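Local coordinates for uncharacterized protein (Shewanella oneidensis, PDB 3E8P) that probably hydrolyses medium- and long-chain fatty acyl-CoA thioesters to the free fatty acid and coenzyme A, as a hotdog-fold thioesterase, at residues I53-P57 against E58-N62; Q66-H69 against G70-A74; A74-L77 against D78-G82. All coordinates share one frame; numbering follows the deposited sequence.

Contact 1: residues I53-P57 against E58-N62; sequences INMKP and ELIGN
A short 3-10 turn at the exit of strand 49-54 brings Lys56 and Pro57 against Leu59 and Ile60, and it shows how two successive i+3 to i hydrogen bonds can bend a chain sharply as it leaves a sheet. The first is from Leu59 N to Lys56 O, 2.9 Å long with an N-H...O angle of 164°. The second runs from Ile60 N to Pro57 O and is longer, 3.2 Å. Both donors stand above the plane of the carbonyl they address instead of lying on a lone pair.

Side chains close the turn on two sides. On the buried side Ile53 and Leu59 reach toward each other tip to tip, their CD1 atoms 3.4 Å apart, closer than usual for methyl carbons. Ile53 gets there by holding CG1 opposite its backbone N (chi1 177°) and staying extended to CD1. Toward solvent, the Lys56 chain lies slantwise across Leu59, CG to CG 3.8 Å, and runs on extended until NZ bonds to Leu36 O. Glu58 crosses that chain at about a right angle: a bend at chi2 (64°) folds the carboxylate back, and OE1 rests 3.7 Å from Lys56 CG. Lys56 NZ and Glu58 OE1 remain 5.1 Å apart, too far for a contact of the charged atoms, so any attraction between them is probably modest. Met55, present as selenomethionine, adds a looser touch, its SE 4.3 Å from Ile60 CG1.

Leu37 and Val72 of the same chain pack around the Ile53 and Leu59 pair, while Phe33 of the second subunit meets Leu59. The arrangement is a 3-10 corner with a hydrophobic inner side, turning the chain out of the antiparallel sheet of a hotdog fold on its way to the central helix.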
ATOM      1  N   ILE A  53     -13.839   4.409 -20.055  1.00 30.34           N
ATOM      2  CA  ILE A  53     -15.140   4.586 -19.449  1.00 31.32           C
ATOM      3  C   ILE A  53     -15.524   6.051 -19.634  1.00 33.32           C
ATOM      4  O   ILE A  53     -14.790   6.956 -19.238  1.00 31.91           O
ATOM      5  CB  ILE A  53     -15.094   4.227 -17.935  1.00 33.11           C
ATOM      6  CG1 ILE A  53     -16.453   4.488 -17.284  1.00 31.81           C
ATOM      7  CG2 ILE A  53     -13.991   5.038 -17.234  1.00 31.84           C
ATOM      8  CD1 ILE A  53     -16.539   4.004 -15.839  1.00 33.10           C
ATOM      9  N   ASN A  54     -16.669   6.290 -20.259  1.00 35.94           N
ATOM     10  CA  ASN A  54     -17.107   7.658 -20.474  1.00 37.32           C
ATOM     11  C   ASN A  54     -17.731   8.188 -19.213  1.00 36.35           C
ATOM     12  O   ASN A  54     -18.297   7.433 -18.425  1.00 36.44           O
ATOM     13  CB  ASN A  54     -18.131   7.739 -21.605  1.00 40.07           C
ATOM     14  CG  ASN A  54     -17.620   7.137 -22.882  1.00 41.51           C
ATOM     15  OD1 ASN A  54     -16.558   7.509 -23.373  1.00 44.14           O
ATOM     16  ND2 ASN A  54     -18.368   6.194 -23.426  1.00 45.65           N
HETATM   17  N   MSE A  55     -17.618   9.495 -19.029  1.00 38.33           N
HETATM   18  CA  MSE A  55     -18.185  10.164 -17.874  1.00 39.06           C
HETATM   19  C   MSE A  55     -19.685  10.261 -18.079  1.00 39.46           C
HETATM   20  O   MSE A  55     -20.145  10.584 -19.173  1.00 39.91           O
HETATM   21  CB  MSE A  55     -17.610  11.572 -17.752  1.00 41.57           C
HETATM   22  CG  MSE A  55     -18.276  12.427 -16.695  1.00 44.37           C
HETATM   23 SE   MSE A  55     -17.889  11.778 -14.934  1.00 53.35          SE
HETATM   24  CE  MSE A  55     -16.376  12.921 -14.515  1.00 48.02           C
ATOM     25  N   LYS A  56     -20.440   9.953 -17.034  1.00 39.21           N
ATOM     26  CA  LYS A  56     -21.891  10.050 -17.075  1.00 37.91           C
ATOM     27  C   LYS A  56     -22.302  10.497 -15.688  1.00 37.17           C
ATOM     28  O   LYS A  56     -21.607  10.216 -14.710  1.00 37.74           O
ATOM     29  CB  LYS A  56     -22.550   8.712 -17.455  1.00 36.53           C
ATOM     30  CG  LYS A  56     -22.390   7.566 -16.485  1.00 37.59           C
ATOM     31  CD  LYS A  56     -23.182   6.349 -16.982  1.00 38.19           C
ATOM     32  CE  LYS A  56     -22.902   5.106 -16.154  1.00 40.64           C
ATOM     33  NZ  LYS A  56     -23.612   3.898 -16.664  1.00 43.41           N
ATOM     34  N   PRO A  57     -23.432  11.209 -15.581  1.00 36.09           N
ATOM     35  CA  PRO A  57     -23.924  11.704 -14.292  1.00 34.91           C
ATOM     36  C   PRO A  57     -23.853  10.714 -13.123  1.00 32.90           C
ATOM     37  O   PRO A  57     -23.469  11.090 -12.017  1.00 33.21           O
ATOM     38  CB  PRO A  57     -25.361  12.127 -14.615  1.00 35.57           C
ATOM     39  CG  PRO A  57     -25.262  12.557 -16.048  1.00 34.35           C
ATOM     40  CD  PRO A  57     -24.417  11.459 -16.649  1.00 34.53           C
ATOM     41  N   GLU A  58     -24.215   9.457 -13.364  1.00 33.32           N
ATOM     42  CA  GLU A  58     -24.209   8.438 -12.305  1.00 33.87           C
ATOM     43  C   GLU A  58     -22.841   8.119 -11.692  1.00 32.97           C
ATOM     44  O   GLU A  58     -22.767   7.475 -10.642  1.00 29.93           O
ATOM     45  CB  GLU A  58     -24.811   7.126 -12.823  1.00 36.19           C
ATOM     46  CG  GLU A  58     -26.289   7.165 -13.137  1.00 41.25           C
ATOM     47  CD  GLU A  58     -26.629   8.118 -14.266  1.00 42.18           C
ATOM     48  OE1 GLU A  58     -25.781   8.300 -15.167  1.00 40.81           O
ATOM     49  OE2 GLU A  58     -27.752   8.670 -14.257  1.00 44.26           O
ATOM     50  N   LEU A  59     -21.766   8.561 -12.343  1.00 33.62           N
ATOM     51  CA  LEU A  59     -20.411   8.281 -11.865  1.00 33.45           C
ATOM     52  C   LEU A  59     -19.768   9.411 -11.067  1.00 34.02           C
ATOM     53  O   LEU A  59     -18.631   9.285 -10.625  1.00 34.85           O
ATOM     54  CB  LEU A  59     -19.501   7.922 -13.049  1.00 30.41           C
ATOM     55  CG  LEU A  59     -19.874   6.665 -13.845  1.00 29.88           C
ATOM     56  CD1 LEU A  59     -18.831   6.395 -14.925  1.00 26.28           C
ATOM     57  CD2 LEU A  59     -19.969   5.480 -12.905  1.00 28.57           C
ATOM     58  N   ILE A  60     -20.498  10.503 -10.872  1.00 34.81           N
ATOM     59  CA  ILE A  60     -19.975  11.659 -10.146  1.00 33.78           C
ATOM     60  C   ILE A  60     -19.904  11.500  -8.628  1.00 35.06           C
ATOM     61  O   ILE A  60     -20.824  10.980  -7.999  1.00 33.74           O
ATOM     62  CB  ILE A  60     -20.808  12.913 -10.469  1.00 33.49           C
ATOM     63  CG1 ILE A  60     -20.671  13.245 -11.954  1.00 34.01           C
ATOM     64  CG2 ILE A  60     -20.354  14.092  -9.615  1.00 32.92           C
ATOM     65  CD1 ILE A  60     -21.490  14.438 -12.379  1.00 40.21           C
ATOM     66  N   GLY A  61     -18.803  11.969  -8.047  1.00 36.78           N
ATOM     67  CA  GLY A  61     -18.630  11.897  -6.607  1.00 39.12           C
ATOM     68  C   GLY A  61     -19.011  13.215  -5.962  1.00 41.25           C
ATOM     69  O   GLY A  61     -19.840  13.263  -5.058  1.00 42.81           O
ATOM     70  N   ASN A  62     -18.402  14.297  -6.433  1.00 43.43           N
ATOM     71  CA  ASN A  62     -18.694  15.621  -5.904  1.00 44.61           C
ATOM     72  C   ASN A  62     -19.436  16.424  -6.971  1.00 45.11           C
ATOM     73  O   ASN A  62     -18.890  16.715  -8.036  1.00 44.90           O
ATOM     74  CB  ASN A  62     -17.395  16.319  -5.512  1.00 46.21           C
ATOM     75  CG  ASN A  62     -17.623  17.700  -4.943  1.00 47.62           C
ATOM     76  OD1 ASN A  62     -18.047  18.613  -5.649  1.00 48.77           O
ATOM     77  ND2 ASN A  62     -17.343  17.861  -3.654  1.00 50.27           N
TER

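Contact 2: residues Q66-H69 against G70-A74; sequences QILH and GGVTA
With CG of His69 trans to the backbone N (chi1 -169°) and the ring turned by chi2 of -70°, ND1 faces the first turn of the following helix and accepts the N-H of Gly71. This bond is 2.9 Å from Gly71 N to His69 ND1 and nearly straight at 165°; the nitrogen lies in the ring plane, at its edge. It is an N-cap made by an imidazole. The capping bond satisfies one of the amides at the start of the helix and fixes the rotation of the ring, whose NE2 is bonded to His34 NE2 of the second subunit.

The backbone carbonyl of the same residue starts the helix proper. His69 O takes Val72 N at 2.8 Å, and Thr73 N adds a weak bond at 3.4 Å.

Beside the cap, Leu68 and Val72 meet at about a right angle, Leu68 CG lying 3.9 Å from Val72 CB. One branch of the leucine, CD2, reaches further to Thr73 OG1 at 3.7 Å.

Thus the short, weakly bonded strand 67-68 passes the chain through the His69 cap into helix 70-90. Leu68 also packs on Leu59, Tyr117 of strand 109-117 bonds through OH to Gly70 O, and Phe33 of the second subunit meets both the His69 ring and Val72.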
ATOM      1  N   GLN A  66     -17.725  18.361 -10.035  1.00 41.43           N
ATOM      2  CA  GLN A  66     -17.961  17.488 -11.179  1.00 41.29           C
ATOM      3  C   GLN A  66     -16.791  16.524 -11.365  1.00 40.97           C
ATOM      4  O   GLN A  66     -16.281  16.349 -12.472  1.00 40.00           O
ATOM      5  CB  GLN A  66     -18.170  18.307 -12.462  1.00 41.38           C
ATOM      6  CG  GLN A  66     -19.556  18.935 -12.582  1.00 41.61           C
ATOM      7  CD  GLN A  66     -20.659  17.899 -12.752  1.00 40.35           C
ATOM      8  OE1 GLN A  66     -20.773  17.260 -13.795  1.00 40.09           O
ATOM      9  NE2 GLN A  66     -21.471  17.727 -11.719  1.00 38.85           N
ATOM     10  N   ILE A  67     -16.359  15.904 -10.274  1.00 39.67           N
ATOM     11  CA  ILE A  67     -15.259  14.958 -10.362  1.00 38.47           C
ATOM     12  C   ILE A  67     -15.764  13.522 -10.256  1.00 34.53           C
ATOM     13  O   ILE A  67     -16.804  13.241  -9.658  1.00 33.33           O
ATOM     14  CB  ILE A  67     -14.198  15.203  -9.269  1.00 39.29           C
ATOM     15  CG1 ILE A  67     -14.819  15.070  -7.890  1.00 41.38           C
ATOM     16  CG2 ILE A  67     -13.625  16.593  -9.399  1.00 40.82           C
ATOM     17  CD1 ILE A  67     -13.808  15.140  -6.791  1.00 44.48           C
ATOM     18  N   LEU A  68     -15.020  12.623 -10.876  1.00 32.36           N
ATOM     19  CA  LEU A  68     -15.339  11.209 -10.873  1.00 30.08           C
ATOM     20  C   LEU A  68     -15.215  10.710  -9.427  1.00 28.44           C
ATOM     21  O   LEU A  68     -14.352  11.177  -8.675  1.00 25.71           O
ATOM     22  CB  LEU A  68     -14.345  10.491 -11.786  1.00 31.47           C
ATOM     23  CG  LEU A  68     -14.601   9.062 -12.257  1.00 33.07           C
ATOM     24  CD1 LEU A  68     -15.829   9.017 -13.161  1.00 32.27           C
ATOM     25  CD2 LEU A  68     -13.366   8.570 -13.005  1.00 31.91           C
ATOM     26  N   HIS A  69     -16.088   9.788  -9.026  1.00 26.39           N
ATOM     27  CA  HIS A  69     -16.027   9.244  -7.668  1.00 26.41           C
ATOM     28  C   HIS A  69     -14.806   8.335  -7.545  1.00 25.31           C
ATOM     29  O   HIS A  69     -14.578   7.481  -8.398  1.00 25.28           O
ATOM     30  CB  HIS A  69     -17.288   8.441  -7.344  1.00 25.19           C
ATOM     31  CG  HIS A  69     -17.411   8.073  -5.898  1.00 26.95           C
ATOM     32  ND1 HIS A  69     -16.585   7.150  -5.293  1.00 25.89           N
ATOM     33  CD2 HIS A  69     -18.249   8.518  -4.931  1.00 27.50           C
ATOM     34  CE1 HIS A  69     -16.910   7.040  -4.016  1.00 25.61           C
ATOM     35  NE2 HIS A  69     -17.916   7.860  -3.770  1.00 27.25           N
ATOM     36  N   GLY A  70     -14.027   8.520  -6.483  1.00 26.62           N
ATOM     37  CA  GLY A  70     -12.830   7.716  -6.281  1.00 26.20           C
ATOM     38  C   GLY A  70     -13.028   6.216  -6.418  1.00 26.29           C
ATOM     39  O   GLY A  70     -12.084   5.488  -6.756  1.00 27.16           O
ATOM     40  N   GLY A  71     -14.245   5.747  -6.147  1.00 23.73           N
ATOM     41  CA  GLY A  71     -14.530   4.327  -6.261  1.00 23.61           C
ATOM     42  C   GLY A  71     -14.461   3.856  -7.705  1.00 23.14           C
ATOM     43  O   GLY A  71     -14.091   2.714  -7.977  1.00 24.08           O
ATOM     44  N   VAL A  72     -14.820   4.740  -8.633  1.00 22.33           N
ATOM     45  CA  VAL A  72     -14.777   4.409 -10.048  1.00 21.52           C
ATOM     46  C   VAL A  72     -13.328   4.307 -10.469  1.00 20.71           C
ATOM     47  O   VAL A  72     -12.927   3.377 -11.168  1.00 20.31           O
ATOM     48  CB  VAL A  72     -15.435   5.498 -10.916  1.00 23.47           C
ATOM     49  CG1 VAL A  72     -15.207   5.182 -12.387  1.00 20.34           C
ATOM     50  CG2 VAL A  72     -16.928   5.593 -10.607  1.00 24.12           C
ATOM     51  N   THR A  73     -12.537   5.282 -10.046  1.00 21.28           N
ATOM     52  CA  THR A  73     -11.118   5.284 -10.380  1.00 23.87           C
ATOM     53  C   THR A  73     -10.473   3.984  -9.883  1.00 22.46           C
ATOM     54  O   THR A  73      -9.719   3.343 -10.611  1.00 24.63           O
ATOM     55  CB  THR A  73     -10.422   6.497  -9.753  1.00 24.20           C
ATOM     56  OG1 THR A  73     -10.971   7.697 -10.314  1.00 24.68           O
ATOM     57  CG2 THR A  73      -8.942   6.455 -10.021  1.00 23.99           C
ATOM     58  N   ALA A  74     -10.795   3.593  -8.654  1.00 20.67           N
ATOM     59  CA  ALA A  74     -10.257   2.365  -8.077  1.00 20.73           C
ATOM     60  C   ALA A  74     -10.752   1.140  -8.843  1.00 21.92           C
ATOM     61  O   ALA A  74     -10.003   0.189  -9.040  1.00 21.88           O
ATOM     62  CB  ALA A  74     -10.652   2.260  -6.615  1.00 19.17           C
TER

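Contact 3: residues A74-L77 against D78-G82; sequences ATVL and DVVGG
The flat group here is the carboxylate of Asp78, and neither its faces nor its edges come within contact distance of 74-77; what touches is its stem, CB lying 3.5 Å from Ala74 O. CG stands trans to the backbone N (chi1 -171°), which carries the carboxylate outward from the helix, and OD2 is gripped by two hydroxyls, Thr110 OG1 and Tyr161 OH.

The contact itself is a stretch of regular alpha-helix. Four successive i to i+4 bonds cross it: Asp78 N to Ala74 O at 3.1 Å, Val79 N to Thr75 O also at 3.1 Å, Val80 N to Val76 O at 2.9 Å and Gly81 N to Leu77 O at 3.0 Å. The third approaches most nearly in line with its carbonyl, at a C=O...N angle of 161°, whereas the others come in tilted from the carbonyl plane.

Valine branches crowd the carbonyl oxygens. Val79 CG2 lies out beyond Thr75 O, 3.1 Å away, and on another side of the helix Val80 CG2 lies 3.3 Å from Val76 O and touches Val76 CG1 more loosely, at 4.2 Å. Thr75 OG1 bonds back to Gly71 O one turn earlier.

All of these residues are buried, because helix 70-90 runs through the heart of the fold. Val76 and Val80 pack on strand 49-54 and, with Leu77, on strand 139-148. Leu77 also meets Val115 of strand 109-117, while Thr75 and Val79 face helix 32-37; across the subunit boundary, Ala74 packs on Ala74 of the second subunit.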
ATOM      1  N   ALA A  74     -10.795   3.593  -8.654  1.00 20.67           N
ATOM      2  CA  ALA A  74     -10.257   2.365  -8.077  1.00 20.73           C
ATOM      3  C   ALA A  74     -10.752   1.140  -8.843  1.00 21.92           C
ATOM      4  O   ALA A  74     -10.003   0.189  -9.040  1.00 21.88           O
ATOM      5  CB  ALA A  74     -10.652   2.260  -6.615  1.00 19.17           C
ATOM      6  N   THR A  75     -12.009   1.167  -9.285  1.00 23.31           N
ATOM      7  CA  THR A  75     -12.584   0.045 -10.036  1.00 23.41           C
ATOM      8  C   THR A  75     -11.832  -0.156 -11.354  1.00 22.92           C
ATOM      9  O   THR A  75     -11.437  -1.278 -11.693  1.00 23.71           O
ATOM     10  CB  THR A  75     -14.100   0.278 -10.338  1.00 22.42           C
ATOM     11  OG1 THR A  75     -14.826   0.307  -9.107  1.00 23.33           O
ATOM     12  CG2 THR A  75     -14.665  -0.843 -11.196  1.00 20.99           C
ATOM     13  N   VAL A  76     -11.617   0.936 -12.084  1.00 22.49           N
ATOM     14  CA  VAL A  76     -10.906   0.871 -13.364  1.00 22.83           C
ATOM     15  C   VAL A  76      -9.457   0.404 -13.203  1.00 21.83           C
ATOM     16  O   VAL A  76      -8.984  -0.450 -13.944  1.00 21.12           O
ATOM     17  CB  VAL A  76     -10.896   2.245 -14.073  1.00 23.15           C
ATOM     18  CG1 VAL A  76     -10.111   2.153 -15.386  1.00 24.93           C
ATOM     19  CG2 VAL A  76     -12.316   2.698 -14.330  1.00 23.65           C
ATOM     20  N   LEU A  77      -8.756   0.961 -12.224  1.00 24.15           N
ATOM     21  CA  LEU A  77      -7.366   0.586 -12.004  1.00 24.27           C
ATOM     22  C   LEU A  77      -7.216  -0.895 -11.667  1.00 24.49           C
ATOM     23  O   LEU A  77      -6.267  -1.537 -12.121  1.00 25.51           O
ATOM     24  CB  LEU A  77      -6.754   1.444 -10.892  1.00 24.68           C
ATOM     25  CG  LEU A  77      -6.548   2.925 -11.225  1.00 25.30           C
ATOM     26  CD1 LEU A  77      -6.224   3.706  -9.955  1.00 24.65           C
ATOM     27  CD2 LEU A  77      -5.429   3.067 -12.227  1.00 23.64           C
ATOM     28  N   ASP A  78      -8.147  -1.438 -10.883  1.00 24.80           N
ATOM     29  CA  ASP A  78      -8.093  -2.855 -10.493  1.00 24.67           C
ATOM     30  C   ASP A  78      -8.319  -3.779 -11.691  1.00 24.15           C
ATOM     31  O   ASP A  78      -7.617  -4.781 -11.861  1.00 23.14           O
ATOM     32  CB  ASP A  78      -9.139  -3.177  -9.416  1.00 27.67           C
ATOM     33  CG  ASP A  78      -8.966  -4.582  -8.838  1.00 31.50           C
ATOM     34  OD1 ASP A  78      -9.945  -5.143  -8.307  1.00 32.85           O
ATOM     35  OD2 ASP A  78      -7.840  -5.126  -8.904  1.00 33.91           O
ATOM     36  N   VAL A  79      -9.301  -3.432 -12.514  1.00 23.24           N
ATOM     37  CA  VAL A  79      -9.621  -4.202 -13.710  1.00 24.14           C
ATOM     38  C   VAL A  79      -8.465  -4.154 -14.713  1.00 26.31           C
ATOM     39  O   VAL A  79      -8.122  -5.171 -15.328  1.00 26.90           O
ATOM     40  CB  VAL A  79     -10.901  -3.659 -14.382  1.00 27.45           C
ATOM     41  CG1 VAL A  79     -11.169  -4.423 -15.678  1.00 26.28           C
ATOM     42  CG2 VAL A  79     -12.084  -3.786 -13.413  1.00 24.60           C
ATOM     43  N   VAL A  80      -7.869  -2.974 -14.887  1.00 25.72           N
ATOM     44  CA  VAL A  80      -6.727  -2.841 -15.786  1.00 23.46           C
ATOM     45  C   VAL A  80      -5.621  -3.755 -15.263  1.00 24.23           C
ATOM     46  O   VAL A  80      -4.986  -4.483 -16.025  1.00 24.73           O
ATOM     47  CB  VAL A  80      -6.171  -1.396 -15.811  1.00 24.69           C
ATOM     48  CG1 VAL A  80      -4.759  -1.396 -16.384  1.00 25.55           C
ATOM     49  CG2 VAL A  80      -7.066  -0.494 -16.648  1.00 25.29           C
ATOM     50  N   GLY A  81      -5.407  -3.720 -13.950  1.00 23.46           N
ATOM     51  CA  GLY A  81      -4.365  -4.536 -13.347  1.00 23.90           C
ATOM     52  C   GLY A  81      -4.571  -6.032 -13.517  1.00 26.12           C
ATOM     53  O   GLY A  81      -3.619  -6.768 -13.773  1.00 25.38           O
ATOM     54  N   GLY A  82      -5.814  -6.483 -13.372  1.00 26.54           N
ATOM     55  CA  GLY A  82      -6.108  -7.896 -13.520  1.00 26.88           C
ATOM     56  C   GLY A  82      -5.862  -8.385 -14.934  1.00 26.62           C
ATOM     57  O   GLY A  82      -5.231  -9.414 -15.136  1.00 26.66           O
TER

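Contact 1 precedes the other two along the chain, and contact 3 begins at Ala74, where contact 2 ends. Contacts 1 and 2 lie side by side, their centres about 7 Å apart. Probable backbone hydrogen bonds join them: Leu59 O to His69 N at 3.0 Å, and Gly61 N to Ile67 O at 2.9 Å. Contact 3 continues the helix that contact 2 begins, with centres about 13 Å apart. Contacts 1 and 3 are about 17 Å apart between centres, yet Ile53 CG2 still reaches Val76 CG2 at 4.1 Å, so strand 49-54 packs against the helix. Each contact also touches the second subunit, placing the capped helix start and its surroundings at the subunit interface.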